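Local coordinates for Cgl0159-like domain-containing protein (Corynebacterium glutamicum, PDB 3FOK) that is of unknown function but has a TIM-barrel fold, a scaffold found in many enzymes, so a catalytic role is possible, at residues 23-28 with 94-99. Sequence-based numbering, arbitrary orientation.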
loop_
_atom_site.group_PDB
_atom_site.type_symbol
_atom_site.label_atom_id
_atom_site.label_comp_id
_atom_site.label_asym_id
_atom_site.label_seq_id
_atom_site.Cartn_x
_atom_site.Cartn_y
_atom_site.Cartn_z
ATOM N N THR A 23 -28.262 15.264 10.149
ATOM C CA THR A 23 -28.157 15.983 8.887
ATOM C C THR A 23 -28.072 17.488 9.093
ATOM O O THR A 23 -27.537 18.207 8.250
ATOM C CB THR A 23 -29.359 15.690 7.976
ATOM O OG1 THR A 23 -30.574 15.903 8.703
ATOM C CG2 THR A 23 -29.309 14.259 7.474
HETATM N N MSE A 24 -28.592 17.961 10.219
HETATM C CA MSE A 24 -28.569 19.385 10.510
HETATM C C MSE A 24 -27.173 19.926 10.779
HETATM O O MSE A 24 -26.926 21.119 10.595
HETATM C CB MSE A 24 -29.497 19.705 11.685
HETATM C CG MSE A 24 -30.973 19.498 11.366
HETATM SE SE MSE A 24 -31.482 20.215 9.629
HETATM C CE MSE A 24 -31.894 18.551 8.720
ATOM N N VAL A 25 -26.255 19.065 11.210
ATOM C CA VAL A 25 -24.896 19.527 11.458
ATOM C C VAL A 25 -24.333 20.078 10.149
ATOM O O VAL A 25 -23.889 21.220 10.085
ATOM C CB VAL A 25 -23.985 18.387 11.961
ATOM C CG1 VAL A 25 -22.576 18.912 12.195
ATOM C CG2 VAL A 25 -24.551 17.801 13.241
ATOM N N ALA A 26 -24.376 19.263 9.102
ATOM C CA ALA A 26 -23.871 19.672 7.797
ATOM C C ALA A 26 -24.674 20.835 7.223
ATOM O O ALA A 26 -24.111 21.743 6.611
ATOM C CB ALA A 26 -23.903 18.492 6.832
ATOM N N GLU A 27 -25.988 20.811 7.425
ATOM C CA GLU A 27 -26.847 21.867 6.908
ATOM C C GLU A 27 -26.514 23.216 7.540
ATOM O O GLU A 27 -26.349 24.210 6.836
ATOM C CB GLU A 27 -28.318 21.515 7.141
ATOM C CG GLU A 27 -29.279 22.283 6.242
ATOM C CD GLU A 27 -30.658 21.643 6.166
ATOM O OE1 GLU A 27 -30.731 20.422 5.902
ATOM O OE2 GLU A 27 -31.667 22.359 6.357
ATOM N N ARG A 28 -26.410 23.254 8.865
ATOM C CA ARG A 28 -26.080 24.495 9.555
ATOM C C ARG A 28 -24.683 24.951 9.178
ATOM O O ARG A 28 -24.386 26.144 9.158
ATOM C CB ARG A 28 -26.169 24.304 11.069
ATOM C CG ARG A 28 -27.563 24.513 11.636
ATOM C CD ARG A 28 -27.677 23.960 13.045
ATOM N NE ARG A 28 -28.937 24.341 13.673
ATOM C CZ ARG A 28 -29.183 25.548 14.176
ATOM N NH1 ARG A 28 -28.247 26.492 14.129
ATOM N NH2 ARG A 28 -30.365 25.813 14.724
ATOM N N ILE A 94 -14.768 19.102 16.878
ATOM C CA ILE A 94 -14.808 20.408 17.530
ATOM C C ILE A 94 -15.530 21.419 16.641
ATOM O O ILE A 94 -16.369 22.191 17.110
ATOM C CB ILE A 94 -13.371 20.934 17.822
ATOM C CG1 ILE A 94 -12.685 20.039 18.861
ATOM C CG2 ILE A 94 -13.424 22.376 18.329
ATOM C CD1 ILE A 94 -13.266 20.150 20.260
ATOM N N ILE A 95 -15.208 21.403 15.352
ATOM C CA ILE A 95 -15.828 22.330 14.419
ATOM C C ILE A 95 -17.322 22.070 14.243
ATOM O O ILE A 95 -18.112 23.014 14.216
ATOM C CB ILE A 95 -15.122 22.296 13.048
ATOM C CG1 ILE A 95 -13.669 22.738 13.214
ATOM C CG2 ILE A 95 -15.835 23.206 12.064
ATOM C CD1 ILE A 95 -13.503 24.095 13.886
ATOM N N ASP A 96 -17.719 20.805 14.134
ATOM C CA ASP A 96 -19.136 20.500 13.973
ATOM C C ASP A 96 -19.945 21.043 15.152
ATOM O O ASP A 96 -20.979 21.678 14.944
ATOM C CB ASP A 96 -19.371 18.991 13.816
ATOM C CG ASP A 96 -18.783 18.432 12.521
ATOM O OD1 ASP A 96 -18.721 19.173 11.513
ATOM O OD2 ASP A 96 -18.394 17.244 12.501
ATOM N N ASP A 97 -19.489 20.813 16.383
ATOM C CA ASP A 97 -20.226 21.329 17.531
ATOM C C ASP A 97 -20.377 22.841 17.397
ATOM O O ASP A 97 -21.494 23.356 17.368
ATOM C CB ASP A 97 -19.523 20.993 18.849
ATOM C CG ASP A 97 -19.605 19.516 19.194
ATOM O OD1 ASP A 97 -20.589 18.861 18.786
ATOM O OD2 ASP A 97 -18.691 19.011 19.887
ATOM N N LEU A 98 -19.255 23.548 17.298
ATOM C CA LEU A 98 -19.286 24.998 17.156
ATOM C C LEU A 98 -20.187 25.423 15.999
ATOM O O LEU A 98 -20.872 26.440 16.081
ATOM C CB LEU A 98 -17.875 25.545 16.935
ATOM C CG LEU A 98 -16.896 25.514 18.113
ATOM C CD1 LEU A 98 -15.508 25.939 17.645
ATOM C CD2 LEU A 98 -17.396 26.436 19.218
ATOM N N ALA A 99 -20.194 24.643 14.924
ATOM C CA ALA A 99 -21.028 24.971 13.775
ATOM C C ALA A 99 -22.493 24.747 14.125
ATOM O O ALA A 99 -23.354 25.569 13.812
ATOM C CB ALA A 99 -20.633 24.113 12.575
#
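V25 lays its CG1 methyl over the base of the D96 side chain. CG1 of V25 is 3.6 Å from CB of D96 and 3.8 Å from its CG. The methyl is put there by the first torsion of V25, which sets CG1 anti to the backbone N (chi1 180°). The two side chains meet at about a right angle. This is van der Waals contact: CG1 of V25 rests on CB and also reaches the carboxylate, at 3.9 Å from OD1 of D96. Both carboxylate oxygens have partners elsewhere. OD2 accepts a hydrogen bond from the backbone N of S216 of the second subunit, and OD1 has a weak, long ion pair with R140. The hydrogen bond from S216 should limit rotation of the carboxylate, with a smaller contribution from R140.

The chain folds as a TIM barrel of eight parallel strands. Helix 92-100 lies in the crossover between neighbouring strands 87-90 and 108-112. Helix 23-30 belongs to the N-terminal segment that precedes the first barrel strand, and it packs here on the outside of that crossover helix.

One turn further along both helices, R28 meets A99 more loosely. CB of R28 lies 4.1 Å from the backbone O of A99. The CB of A99 also faces helix 23-30, where F29 packs on it. No hydrogen bond links 23-28 to 94-99. F29 also touches I95 and D96, and V25 packs on S217 of the second subunit.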